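Local coordinates for protein aspartate aminotransferase (PDB 3NRA) that probably transfers amino groups between L-aspartate and 2-oxoglutarate, giving oxaloacetate and L-glutamate, with pyridoxal 5'-phosphate as its cofactor, at residues V42-G47 with F384-E389; V132-F137 with N189-V194; D317-V322 with A390-A395; G337-P342 with S379-F384; A362-T367 with R396-L401. All coordinates share one frame; numbering follows the deposited sequence. Where two conformers were deposited one is given.

Contact 1 (V42-G47 with F384-E389)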
# COMPACT_ATOMS: atom_id res chain seq x y z
N VAL B 42 18.45 -14.07 -18.41
CA VAL B 42 18.21 -12.69 -18.05
C VAL B 42 16.74 -12.49 -17.97
O VAL B 42 16.00 -12.85 -18.89
CB VAL B 42 18.82 -11.71 -19.08
CG1 VAL B 42 18.51 -10.27 -18.69
CG2 VAL B 42 20.37 -11.92 -19.17
N ASP B 43 16.29 -11.97 -16.84
CA ASP B 43 14.89 -11.58 -16.65
C ASP B 43 14.76 -10.07 -16.92
O ASP B 43 15.06 -9.25 -16.06
CB ASP B 43 14.47 -11.91 -15.22
CG ASP B 43 13.00 -11.58 -14.94
OD1 ASP B 43 12.33 -10.92 -15.79
OD2 ASP B 43 12.54 -11.94 -13.86
N PHE B 44 14.31 -9.72 -18.13
CA PHE B 44 14.15 -8.31 -18.53
C PHE B 44 12.80 -7.73 -18.06
O PHE B 44 12.44 -6.60 -18.45
CB PHE B 44 14.20 -8.14 -20.07
CG PHE B 44 15.54 -8.36 -20.67
CD1 PHE B 44 16.55 -7.42 -20.52
CD2 PHE B 44 15.76 -9.44 -21.53
CE1 PHE B 44 17.75 -7.57 -21.15
CE2 PHE B 44 17.00 -9.61 -22.13
CZ PHE B 44 17.99 -8.65 -21.95
N SER B 45 12.03 -8.48 -17.25
CA SER B 45 10.72 -7.99 -16.80
C SER B 45 10.85 -6.84 -15.81
O SER B 45 9.98 -5.99 -15.75
CB SER B 45 9.85 -9.13 -16.23
OG SER B 45 10.30 -9.55 -14.97
N HIS B 46 11.95 -6.79 -15.06
CA HIS B 46 12.24 -5.64 -14.18
C HIS B 46 13.75 -5.44 -13.99
O HIS B 46 14.57 -6.27 -14.43
CB HIS B 46 11.55 -5.82 -12.82
CG HIS B 46 11.99 -7.04 -12.08
ND1 HIS B 46 13.12 -7.06 -11.30
CD2 HIS B 46 11.47 -8.29 -12.02
CE1 HIS B 46 13.28 -8.27 -10.79
NE2 HIS B 46 12.30 -9.03 -11.22
N GLY B 47 14.11 -4.34 -13.32
CA GLY B 47 15.53 -4.00 -13.09
C GLY B 47 16.29 -4.95 -12.16
O GLY B 47 15.70 -5.57 -11.26
N PHE B 384 16.21 -2.89 -19.45
CA PHE B 384 17.63 -3.14 -19.67
C PHE B 384 18.55 -2.63 -18.56
O PHE B 384 19.77 -2.61 -18.73
CB PHE B 384 18.09 -2.64 -21.07
CG PHE B 384 17.97 -1.15 -21.27
CD1 PHE B 384 19.02 -0.29 -20.92
CD2 PHE B 384 16.85 -0.61 -21.90
CE1 PHE B 384 18.93 1.10 -21.15
CE2 PHE B 384 16.76 0.74 -22.14
CZ PHE B 384 17.81 1.61 -21.75
N SER B 385 18.01 -2.31 -17.39
CA SER B 385 18.87 -2.09 -16.21
C SER B 385 19.33 -3.44 -15.67
O SER B 385 18.79 -3.97 -14.69
CB SER B 385 18.17 -1.25 -15.15
OG SER B 385 19.07 -0.90 -14.12
N GLN B 386 20.34 -3.99 -16.37
CA GLN B 386 20.79 -5.37 -16.22
C GLN B 386 22.30 -5.39 -16.20
O GLN B 386 22.95 -4.36 -16.50
CB GLN B 386 20.33 -6.22 -17.40
CG GLN B 386 18.79 -6.26 -17.63
CD GLN B 386 18.05 -6.93 -16.50
OE1 GLN B 386 18.61 -7.81 -15.76
NE2 GLN B 386 16.77 -6.53 -16.31
N ASP B 387 22.86 -6.55 -15.89
CA ASP B 387 24.27 -6.81 -16.17
C ASP B 387 24.52 -6.58 -17.67
O ASP B 387 23.80 -7.11 -18.49
CB ASP B 387 24.66 -8.23 -15.79
CG ASP B 387 26.12 -8.56 -16.13
OD1 ASP B 387 27.01 -8.29 -15.28
OD2 ASP B 387 26.38 -9.11 -17.23
N HIS B 388 25.51 -5.74 -18.00
CA HIS B 388 25.78 -5.30 -19.38
C HIS B 388 26.02 -6.47 -20.32
O HIS B 388 25.37 -6.60 -21.33
CB HIS B 388 27.01 -4.38 -19.42
CG HIS B 388 27.25 -3.72 -20.75
ND1 HIS B 388 27.34 -2.35 -20.89
CD2 HIS B 388 27.43 -4.23 -21.99
CE1 HIS B 388 27.54 -2.05 -22.16
NE2 HIS B 388 27.61 -3.17 -22.84
N GLU B 389 26.99 -7.30 -20.00
CA GLU B 389 27.36 -8.39 -20.88
C GLU B 389 26.25 -9.44 -20.99
O GLU B 389 25.96 -9.91 -22.08
CB GLU B 389 28.67 -9.01 -20.43
CG GLU B 389 29.86 -8.05 -20.63
CD GLU B 389 31.19 -8.71 -20.38
OE1 GLU B 389 31.22 -9.85 -19.83
OE2 GLU B 389 32.23 -8.10 -20.76
O HOH W 1 17.69 -10.59 -15.00
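Gln386 reaches across to Phe44 and Val42 and shows how one long polar side chain can tie strand 42-43 and the loop after it to the residues leading into helix 388-404, in the small domain of a fold-type I aminotransferase. Strand 42-43 is an outer strand of that domain's sheet. From CB, a first torsion of -58° sets CG beside the backbone N, where it meets Phe44 CD1 at 3.8 Å. The chain then bends at its second torsion, and CD comes to lie 4.0 Å from Val42 CG1. At the tip the amide oxygen and nitrogen part company. OE1 lies beside Val42 CG1 and 3.0 Å from water 1, which in turn accepts from Asp43 N. NE2 donates to His46 O over 2.9 Å, a bent bond of 135° whose acceptor lies close to the amide plane. The two bonds from NE2, to His46 O and Asn383 O, probably set the rotation of this buried amide. Beyond it, the ring of His46 stacks on Tyr74 of the second subunit. Val42 CG1 does double duty: besides touching Gln386, it sits 3.6 Å above the plane of the Phe44 ring, over its centre.

Contact 2 (V132-F137 with N189-V194)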
# COMPACT_ATOMS: atom_id res chain seq x y z
N VAL B 132 -3.22 7.02 -22.56
CA VAL B 132 -2.37 6.80 -23.73
C VAL B 132 -2.22 5.29 -24.02
O VAL B 132 -2.20 4.48 -23.11
CB VAL B 132 -0.97 7.42 -23.51
CG1 VAL B 132 -0.05 7.19 -24.76
CG2 VAL B 132 -1.08 8.93 -23.17
N GLN B 133 -2.16 4.95 -25.30
CA GLN B 133 -1.87 3.59 -25.76
C GLN B 133 -0.68 3.64 -26.73
O GLN B 133 -0.73 4.35 -27.72
CB GLN B 133 -3.10 3.01 -26.48
CG GLN B 133 -4.32 2.88 -25.60
CD GLN B 133 -5.43 2.13 -26.26
OE1 GLN B 133 -5.73 2.35 -27.43
NE2 GLN B 133 -6.08 1.24 -25.52
N PRO B 134 0.42 2.94 -26.43
CA PRO B 134 0.72 2.16 -25.25
C PRO B 134 1.10 3.01 -24.05
O PRO B 134 1.67 4.12 -24.22
CB PRO B 134 1.90 1.33 -25.70
CG PRO B 134 2.58 2.22 -26.68
CD PRO B 134 1.49 2.81 -27.43
N ASP B 135 0.81 2.51 -22.84
CA ASP B 135 1.30 3.13 -21.63
C ASP B 135 1.29 2.09 -20.46
O ASP B 135 1.02 0.90 -20.65
CB ASP B 135 0.45 4.38 -21.30
CG ASP B 135 1.25 5.49 -20.58
OD1 ASP B 135 2.13 5.15 -19.77
OD2 ASP B 135 0.94 6.69 -20.77
N TYR B 136 1.62 2.57 -19.28
CA TYR B 136 1.90 1.73 -18.13
C TYR B 136 0.74 0.77 -17.84
O TYR B 136 -0.44 1.14 -17.98
CB TYR B 136 2.16 2.66 -16.93
CG TYR B 136 2.50 1.99 -15.65
CD1 TYR B 136 3.74 1.36 -15.48
CD2 TYR B 136 1.65 2.07 -14.55
CE1 TYR B 136 4.09 0.77 -14.28
CE2 TYR B 136 1.99 1.49 -13.36
CZ TYR B 136 3.24 0.84 -13.23
OH TYR B 136 3.59 0.26 -12.04
N PHE B 137 1.09 -0.47 -17.47
CA PHE B 137 0.11 -1.59 -17.32
C PHE B 137 -1.05 -1.25 -16.39
O PHE B 137 -2.20 -1.65 -16.63
CB PHE B 137 0.82 -2.91 -16.87
CG PHE B 137 0.88 -3.10 -15.35
CD1 PHE B 137 1.82 -2.43 -14.59
CD2 PHE B 137 -0.07 -3.89 -14.69
CE1 PHE B 137 1.82 -2.53 -13.18
CE2 PHE B 137 -0.06 -4.01 -13.30
CZ PHE B 137 0.89 -3.32 -12.55
N ASN B 189 7.62 7.59 -21.40
CA ASN B 189 6.68 6.52 -21.63
C ASN B 189 7.23 5.17 -21.20
O ASN B 189 8.40 4.83 -21.49
CB ASN B 189 6.30 6.48 -23.10
CG ASN B 189 5.29 5.40 -23.41
OD1 ASN B 189 5.66 4.32 -23.92
ND2 ASN B 189 4.02 5.67 -23.14
N ASN B 190 6.46 4.48 -20.38
CA ASN B 190 6.62 3.06 -20.13
C ASN B 190 5.49 2.44 -20.94
O ASN B 190 4.33 2.69 -20.64
CB ASN B 190 6.46 2.78 -18.61
CG ASN B 190 6.65 1.30 -18.23
OD1 ASN B 190 6.52 0.39 -19.07
ND2 ASN B 190 6.89 1.06 -16.93
N PRO B 191 5.80 1.67 -21.99
CA PRO B 191 6.97 0.84 -22.22
C PRO B 191 8.04 1.35 -23.22
O PRO B 191 9.08 0.70 -23.35
CB PRO B 191 6.34 -0.40 -22.83
CG PRO B 191 5.26 0.18 -23.71
CD PRO B 191 4.71 1.31 -22.94
N ALA B 192 7.76 2.40 -23.98
CA ALA B 192 8.60 2.73 -25.18
C ALA B 192 9.91 3.53 -24.84
O ALA B 192 10.86 3.52 -25.62
CB ALA B 192 7.76 3.48 -26.22
N GLY B 193 9.92 4.23 -23.71
CA GLY B 193 11.11 5.01 -23.27
C GLY B 193 11.26 6.35 -23.97
O GLY B 193 12.27 7.04 -23.79
N VAL B 194 10.25 6.73 -24.76
CA VAL B 194 10.24 8.03 -25.42
C VAL B 194 9.80 9.14 -24.44
O VAL B 194 9.00 8.92 -23.54
CB VAL B 194 9.34 8.03 -26.69
CG1 VAL B 194 9.84 7.02 -27.70
CG2 VAL B 194 7.89 7.78 -26.32
O HOH W 2 2.80 8.19 -22.01
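The Tyr136 ring meets the Asn190 amide at its edge: ND2 lies near the ring plane, 3.5 Å from CD1, with the two planes 66° apart, while Phe137 CD1 stands over one face toward the rim. The contact joins two loops that follow strands 128-133 and 182-186, neighbours in the large sheet of a fold-type I pyridoxal-phosphate enzyme. Each loop carries a cis proline, and these touch through Pro134 CB and Pro191 CD at 3.9 Å. Asn190 faces the cofactor: its ND2 is hydrogen-bonded to O3 of the pyridoxal-phosphate-modified Lys253, its OD1 to Arg381. Tyr136 OH is held by Gln112. The amide of Asn189 instead ties the two loops together. Its CG lies anti to the backbone N (-179°); ND2 donates to Pro134 O at 3.0 Å, nearly straight at 161°, and OD1 accepts from Ala192 N, an Asx motif that pins its own loop. Asp135 is comparably occupied, OD1 taking both the Tyr136 N-H and a bond from Ser186 OG. Between Asp135 and Asn189 sits water 2, which donates to OD2 at 2.7 Å and accepts from ND2 at 3.0 Å.

Contact 3 (D317-V322 with A390-A395)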
# COMPACT_ATOMS: atom_id res chain seq x y z
N ASP B 317 22.62 1.58 -26.03
CA ASP B 317 23.16 1.69 -27.40
C ASP B 317 23.55 0.35 -28.00
O ASP B 317 23.36 0.13 -29.20
CB ASP B 317 24.38 2.63 -27.43
CG ASP B 317 24.02 4.10 -27.19
OD1 ASP B 317 22.82 4.44 -27.19
OD2 ASP B 317 24.95 4.91 -26.99
N GLU B 318 24.17 -0.52 -27.21
CA GLU B 318 24.55 -1.84 -27.72
C GLU B 318 23.32 -2.72 -27.92
O GLU B 318 23.25 -3.43 -28.88
CB GLU B 318 25.59 -2.55 -26.84
CG GLU B 318 26.29 -3.73 -27.60
CD GLU B 318 27.43 -4.39 -26.81
OE1 GLU B 318 27.54 -4.15 -25.58
OE2 GLU B 318 28.20 -5.16 -27.41
N LEU B 319 22.34 -2.64 -27.03
CA LEU B 319 21.09 -3.38 -27.25
C LEU B 319 20.39 -2.92 -28.50
O LEU B 319 19.87 -3.73 -29.24
CB LEU B 319 20.13 -3.28 -26.06
CG LEU B 319 20.42 -4.15 -24.82
CD1 LEU B 319 19.14 -4.35 -24.04
CD2 LEU B 319 21.01 -5.50 -25.16
N LEU B 320 20.38 -1.62 -28.74
CA LEU B 320 19.75 -1.08 -29.93
C LEU B 320 20.46 -1.57 -31.18
O LEU B 320 19.81 -1.99 -32.12
CB LEU B 320 19.71 0.44 -29.90
CG LEU B 320 18.59 1.07 -29.06
CD1 LEU B 320 18.80 2.58 -28.95
CD2 LEU B 320 17.20 0.75 -29.66
N HIS B 321 21.79 -1.57 -31.16
CA HIS B 321 22.56 -2.10 -32.27
C HIS B 321 22.18 -3.56 -32.63
O HIS B 321 21.98 -3.88 -33.81
CB HIS B 321 24.05 -2.05 -31.96
CG HIS B 321 24.90 -2.44 -33.11
ND1 HIS B 321 25.09 -1.62 -34.21
CD2 HIS B 321 25.58 -3.58 -33.37
CE1 HIS B 321 25.87 -2.23 -35.08
NE2 HIS B 321 26.18 -3.43 -34.60
N VAL B 322 22.11 -4.42 -31.61
CA VAL B 322 21.77 -5.83 -31.78
C VAL B 322 20.34 -6.01 -32.31
O VAL B 322 20.13 -6.72 -33.28
CB VAL B 322 21.93 -6.61 -30.45
CG1 VAL B 322 21.32 -8.03 -30.57
CG2 VAL B 322 23.42 -6.69 -30.04
N ALA B 390 25.65 -9.80 -19.85
CA ALA B 390 24.53 -10.77 -19.84
C ALA B 390 23.36 -10.25 -20.69
O ALA B 390 22.83 -10.98 -21.51
CB ALA B 390 24.08 -11.07 -18.45
N ALA B 391 23.06 -8.96 -20.59
CA ALA B 391 21.98 -8.35 -21.35
C ALA B 391 22.22 -8.41 -22.86
O ALA B 391 21.32 -8.71 -23.63
CB ALA B 391 21.77 -6.87 -20.90
N VAL B 392 23.45 -8.11 -23.27
CA VAL B 392 23.81 -8.10 -24.68
C VAL B 392 23.74 -9.52 -25.27
O VAL B 392 23.09 -9.72 -26.28
CB VAL B 392 25.21 -7.48 -24.90
CG1 VAL B 392 25.71 -7.76 -26.30
CG2 VAL B 392 25.17 -5.95 -24.60
N ALA B 393 24.37 -10.50 -24.57
CA ALA B 393 24.26 -11.95 -24.92
C ALA B 393 22.82 -12.43 -25.00
O ALA B 393 22.48 -13.15 -25.91
CB ALA B 393 25.06 -12.82 -23.92
N ALA B 394 21.97 -12.00 -24.05
CA ALA B 394 20.54 -12.34 -24.09
C ALA B 394 19.85 -11.76 -25.34
O ALA B 394 19.10 -12.44 -26.00
CB ALA B 394 19.82 -11.85 -22.79
N ALA B 395 20.13 -10.51 -25.64
CA ALA B 395 19.58 -9.86 -26.81
C ALA B 395 19.95 -10.58 -28.10
O ALA B 395 19.11 -10.69 -29.00
CB ALA B 395 20.04 -8.40 -26.88
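Leu319 drives one methyl into the seam where Ala391 and Ala395 expose helix 390-395, and here the packing is close. Its CD2 lies 3.5 Å from Ala395 CB. The same Leu319 CD2 is 3.9 Å from Val392 CA and also near the carbonyl oxygen of Ala391, so that a branched side chain rests almost directly on backbone. The small alanines, one turn apart, permit this approach. At a longer 4.2 Å, Leu319 CD2 also meets Val392 CG2. One turn further along, Val322 adds a second apolar touch, its CG1 lying 3.9 Å from Ala395 CB and near the carbonyl of the same residue; a first torsion of 170° turns that methyl anti to the backbone N. The two segments run almost parallel, their axes 11° apart and 9.6 Å from one another. They belong to helices 304-324 and 388-404 of the small domain, which lie side by side against its sheet: Leu319 also touches Leu340 of strand 339-340, and Ala394 touches Val42 of strand 42-43. The other side of the seam, turned to solvent, is looser and partly polar. There Val392 lies across the extended chain of Glu318 at about a right angle. An alanine here would probably leave the Glu318 chain without the two methyls that lie across it and thin the packing beside Leu319 CD2. Because Glu318 has two conformers, the close approach of its carboxylate to Val392 CG2 is doubtful in detail; OE1 has a polar partner in His388 NE2.

Contact 4 (G337-P342 with S379-F384)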
# COMPACT_ATOMS: atom_id res chain seq x y z
N GLY B 337 15.00 6.68 -18.75
CA GLY B 337 14.59 5.39 -18.17
C GLY B 337 15.22 4.20 -18.87
O GLY B 337 16.00 4.37 -19.79
N SER B 338 14.89 2.98 -18.42
CA SER B 338 15.57 1.76 -18.87
C SER B 338 14.63 0.77 -19.58
O SER B 338 14.83 -0.46 -19.49
CB SER B 338 16.24 1.07 -17.68
OG SER B 338 16.90 2.02 -16.87
N TYR B 339 13.63 1.28 -20.32
CA TYR B 339 12.76 0.44 -21.15
C TYR B 339 13.05 0.55 -22.66
O TYR B 339 13.27 1.64 -23.18
CB TYR B 339 11.31 0.78 -20.90
CG TYR B 339 10.88 0.47 -19.50
CD1 TYR B 339 11.03 -0.82 -18.96
CD2 TYR B 339 10.32 1.46 -18.69
CE1 TYR B 339 10.63 -1.10 -17.66
CE2 TYR B 339 9.93 1.19 -17.40
CZ TYR B 339 10.09 -0.11 -16.89
OH TYR B 339 9.73 -0.39 -15.59
N LEU B 340 13.13 -0.60 -23.33
CA LEU B 340 13.09 -0.71 -24.78
C LEU B 340 11.85 -1.52 -25.18
O LEU B 340 11.53 -2.55 -24.55
CB LEU B 340 14.31 -1.43 -25.31
CG LEU B 340 15.65 -0.73 -25.45
CD1 LEU B 340 16.80 -1.78 -25.34
CD2 LEU B 340 15.74 -0.00 -26.76
N PHE B 341 11.23 -1.11 -26.27
CA PHE B 341 10.01 -1.72 -26.74
C PHE B 341 10.12 -2.07 -28.25
O PHE B 341 9.53 -1.41 -29.09
CB PHE B 341 8.88 -0.74 -26.46
CG PHE B 341 7.52 -1.34 -26.49
CD1 PHE B 341 7.19 -2.42 -25.69
CD2 PHE B 341 6.52 -0.75 -27.25
CE1 PHE B 341 5.92 -2.93 -25.68
CE2 PHE B 341 5.25 -1.27 -27.25
CZ PHE B 341 4.95 -2.36 -26.44
N PRO B 342 10.91 -3.11 -28.58
CA PRO B 342 11.03 -3.49 -29.96
C PRO B 342 9.76 -4.11 -30.55
O PRO B 342 9.08 -4.89 -29.88
CB PRO B 342 12.16 -4.51 -29.94
CG PRO B 342 12.21 -4.99 -28.59
CD PRO B 342 11.89 -3.81 -27.76
N SER B 379 4.87 -6.32 -30.17
CA SER B 379 6.03 -5.80 -29.43
C SER B 379 6.25 -6.52 -28.10
O SER B 379 5.36 -7.16 -27.59
CB SER B 379 5.85 -4.29 -29.19
OG SER B 379 5.78 -3.62 -30.46
N VAL B 380 7.48 -6.44 -27.57
CA VAL B 380 7.80 -6.89 -26.24
C VAL B 380 8.59 -5.80 -25.52
O VAL B 380 9.26 -5.00 -26.18
CB VAL B 380 8.64 -8.21 -26.24
CG1 VAL B 380 7.82 -9.37 -26.88
CG2 VAL B 380 10.02 -8.00 -26.98
N ARG B 381 8.45 -5.72 -24.19
CA ARG B 381 9.20 -4.74 -23.42
C ARG B 381 10.38 -5.43 -22.73
O ARG B 381 10.25 -6.53 -22.21
CB ARG B 381 8.33 -4.06 -22.37
CG ARG B 381 8.91 -2.75 -21.89
CD ARG B 381 8.29 -2.26 -20.64
NE ARG B 381 8.55 -3.19 -19.52
CZ ARG B 381 7.94 -3.15 -18.34
NH1 ARG B 381 7.07 -2.20 -18.07
NH2 ARG B 381 8.25 -4.05 -17.40
N LEU B 382 11.53 -4.73 -22.75
CA LEU B 382 12.71 -5.12 -22.01
C LEU B 382 13.02 -4.04 -21.02
O LEU B 382 13.08 -2.88 -21.38
CB LEU B 382 13.89 -5.27 -22.96
CG LEU B 382 13.96 -6.58 -23.75
CD1 LEU B 382 12.89 -6.64 -24.80
CD2 LEU B 382 15.36 -6.75 -24.40
N ASN B 383 13.25 -4.41 -19.77
CA ASN B 383 13.93 -3.50 -18.85
C ASN B 383 15.42 -3.82 -18.91
O ASN B 383 15.84 -4.89 -18.45
CB ASN B 383 13.37 -3.64 -17.41
CG ASN B 383 14.05 -2.68 -16.42
OD1 ASN B 383 15.26 -2.48 -16.46
ND2 ASN B 383 13.25 -2.11 -15.50
N PHE B 384 16.21 -2.89 -19.45
CA PHE B 384 17.63 -3.14 -19.67
C PHE B 384 18.55 -2.63 -18.56
O PHE B 384 19.77 -2.61 -18.73
CB PHE B 384 18.09 -2.64 -21.07
CG PHE B 384 17.97 -1.15 -21.27
CD1 PHE B 384 19.02 -0.29 -20.92
CD2 PHE B 384 16.85 -0.61 -21.90
CE1 PHE B 384 18.93 1.10 -21.15
CE2 PHE B 384 16.76 0.74 -22.14
CZ PHE B 384 17.81 1.61 -21.75
O HOH W 3 10.38 -2.70 -14.66
O HOH W 4 7.25 -1.35 -30.51
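Leu340 and Leu382 form the hydrogen-bonded pair at the middle of an antiparallel strand pairing in the small domain's sheet, where 339-340 is an outer strand beside 380-383. Among the backbone bonds, Leu382 N to Leu340 O is short at 2.8 Å and close to straight, and Leu340 N returns a bond to Leu382 O. Phe384 N to Ser338 O and Val380 N to Pro342 O extend the pairing at its two ends.

Flat groups make the second kind of contact. Arg381 lays its guanidinium against the Tyr339 ring, NH1 over one face, the planes 23° apart, with Tyr339 CE1 3.4 Å above the guanidinium centre. Arg381 NH1 is also bonded to Asn190 OD1. Its place beside the cofactor is consistent with the arginine that binds the substrate carboxylate in class I aminotransferases. A leucine at Arg381 would probably leave Asn190 OD1 without this partner and the Tyr339 ring without the guanidinium over its face.

Two CH-pi contacts make a third kind. Ser379 CB sits over the Phe341 ring, 3.7 Å from its centroid, and Ser338 CA over that of Phe384, whose CG is placed between the backbone N and the carbonyl carbon (64°).

Apolar packing gathers on the face bearing the leucines: Leu340 CD1 touches Phe384 CD2 at 3.6 Å, and Pro342 CG nears Leu382 CD1.

Water completes the set. Tyr339 OH, also hydrogen-bonded to NZ of the pyridoxal-phosphate-modified Lys253, lies 2.6 Å from water 3, and that water accepts from Asn383 ND2 at 3.0 Å.

Contact 5 (A362-T367 with R396-L401)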
# COMPACT_ATOMS: atom_id res chain seq x y z
N ALA B 362 15.73 -19.59 -24.86
CA ALA B 362 16.79 -18.57 -24.63
C ALA B 362 16.98 -18.16 -23.16
O ALA B 362 17.83 -17.32 -22.87
CB ALA B 362 16.50 -17.33 -25.47
N GLY B 363 16.18 -18.71 -22.25
CA GLY B 363 16.18 -18.25 -20.86
C GLY B 363 16.02 -16.73 -20.74
O GLY B 363 16.68 -16.10 -19.93
N VAL B 364 15.16 -16.15 -21.57
CA VAL B 364 14.89 -14.72 -21.54
C VAL B 364 13.43 -14.50 -21.16
O VAL B 364 12.53 -15.07 -21.77
CB VAL B 364 15.20 -14.11 -22.90
CG1 VAL B 364 14.65 -12.74 -23.01
CG2 VAL B 364 16.71 -14.10 -23.13
N VAL B 365 13.20 -13.70 -20.11
CA VAL B 365 11.85 -13.19 -19.80
C VAL B 365 11.72 -11.80 -20.38
O VAL B 365 12.50 -10.92 -20.02
CB VAL B 365 11.58 -13.10 -18.27
CG1 VAL B 365 10.15 -12.67 -18.01
CG2 VAL B 365 11.90 -14.46 -17.54
N VAL B 366 10.71 -11.59 -21.24
CA VAL B 366 10.34 -10.23 -21.70
C VAL B 366 8.87 -10.03 -21.48
O VAL B 366 8.14 -11.01 -21.27
CB VAL B 366 10.68 -10.04 -23.21
CG1 VAL B 366 12.15 -10.32 -23.47
CG2 VAL B 366 9.78 -10.92 -24.11
N THR B 367 8.41 -8.78 -21.50
CA THR B 367 7.04 -8.49 -21.16
C THR B 367 6.20 -8.39 -22.42
O THR B 367 6.58 -7.67 -23.34
CB THR B 367 6.92 -7.20 -20.36
OG1 THR B 367 7.81 -7.25 -19.26
CG2 THR B 367 5.46 -7.00 -19.85
N ARG B 396 21.19 -11.07 -28.19
CA ARG B 396 21.61 -11.82 -29.37
C ARG B 396 20.88 -13.16 -29.49
O ARG B 396 20.56 -13.59 -30.60
CB ARG B 396 23.12 -12.03 -29.36
CG ARG B 396 23.85 -10.72 -29.60
CD ARG B 396 25.28 -10.89 -29.95
NE ARG B 396 25.49 -11.78 -31.09
CZ ARG B 396 26.69 -12.08 -31.57
NH1 ARG B 396 27.79 -11.51 -31.06
NH2 ARG B 396 26.79 -12.92 -32.59
N ARG B 397 20.55 -13.78 -28.34
CA ARG B 397 19.71 -14.99 -28.35
C ARG B 397 18.28 -14.66 -28.83
O ARG B 397 17.66 -15.47 -29.55
CB ARG B 397 19.67 -15.67 -26.95
CG ARG B 397 21.04 -16.14 -26.43
CD ARG B 397 20.92 -17.22 -25.35
NE ARG B 397 20.27 -16.74 -24.13
CZ ARG B 397 20.87 -15.99 -23.19
NH1 ARG B 397 22.16 -15.60 -23.31
NH2 ARG B 397 20.17 -15.61 -22.12
N ILE B 398 17.75 -13.49 -28.46
CA ILE B 398 16.40 -13.10 -28.90
C ILE B 398 16.35 -13.04 -30.42
O ILE B 398 15.44 -13.61 -31.04
CB ILE B 398 15.94 -11.72 -28.36
CG1 ILE B 398 15.80 -11.75 -26.83
CG2 ILE B 398 14.56 -11.31 -29.01
CD1 ILE B 398 15.26 -10.41 -26.19
N VAL B 399 17.32 -12.34 -31.01
CA VAL B 399 17.30 -12.11 -32.47
C VAL B 399 17.56 -13.40 -33.25
O VAL B 399 16.88 -13.64 -34.24
CB VAL B 399 18.24 -10.97 -32.93
CG1 VAL B 399 17.88 -9.64 -32.22
CG2 VAL B 399 19.66 -11.33 -32.73
N THR B 400 18.47 -14.26 -32.75
CA THR B 400 18.66 -15.63 -33.28
C THR B 400 17.31 -16.41 -33.34
O THR B 400 16.97 -17.00 -34.39
CB THR B 400 19.66 -16.44 -32.42
OG1 THR B 400 20.92 -15.78 -32.39
CG2 THR B 400 19.84 -17.87 -32.96
N LEU B 401 16.52 -16.33 -32.27
CA LEU B 401 15.20 -16.97 -32.24
C LEU B 401 14.18 -16.27 -33.10
O LEU B 401 13.34 -16.93 -33.73
CB LEU B 401 14.68 -17.14 -30.81
CG LEU B 401 15.39 -18.24 -29.99
CD1 LEU B 401 14.71 -18.51 -28.67
CD2 LEU B 401 15.52 -19.53 -30.79
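Ala362 CA lies 5.9 Å from Arg397 CA where helix 351-362 closes, and Gly363 then turns the chain with positive phi into strand 364-365. The result is a helix-to-strand joint of the small domain, held against helix 388-404, which packs on the sheet containing this strand. Its polar feature is a grip on one carbonyl. Arg397 comes side-on and donates from NE at 2.8 Å and from NH2 at 3.0 Å, both to Ala362 O. The oxygen lies close to the guanidinium plane, and the NH2 bond runs nearly along the C=O axis, at 172°, whereas NE enters from a more bent angle. The side chain gets there by a kink at its third torsion (-65°), which places NE; NH2 has a further partner in Arg40 O. Since Ala362 O ends a helix, the arginine's positive charge would probably be well placed to offset the partial negative charge there.

Apolar groups fill in around this grip. Ala362 CB touches Arg397 CB and Leu401 CD1, each at 3.9 Å. Val364 divides its methyls: CG2 leans toward Arg397 NH2, and CG1 meets Ile398 CD1 at 4.0 Å, the two side chains crossing at about a right angle. Ile398 also touches Leu358 and Leu382, joining helix 351-362 and strand 380-383 to the same cluster. The Ile398 methyl thus serves two valines, for Val366 CG1 lies 4.1 Å from Ile398 CD1.

Overall arrangement
Contacts 1, 3, 4 and 5 build one small domain, illustrating how distant chain parts can share a single core. Contacts 1, 3 and 5 all use helix 388-404, while contacts 1, 4 and 5 reach the same sheet: Phe44 N bonds to Val365 O and Phe44 O to Asn383 N, and Arg381 N to Thr367 O at 2.8 Å. Contact 3 packs against that sheet through Leu319, whose CD1 lies 3.6 Å from Phe384 CB. Contact 2 belongs to the large domain; its centre is about 10 Å from that of contact 4, and the 2.8 Å bond from Arg381 NH1 to Asn190 OD1 bridges the two domains. Contacts 2 and 4 together border the cofactor.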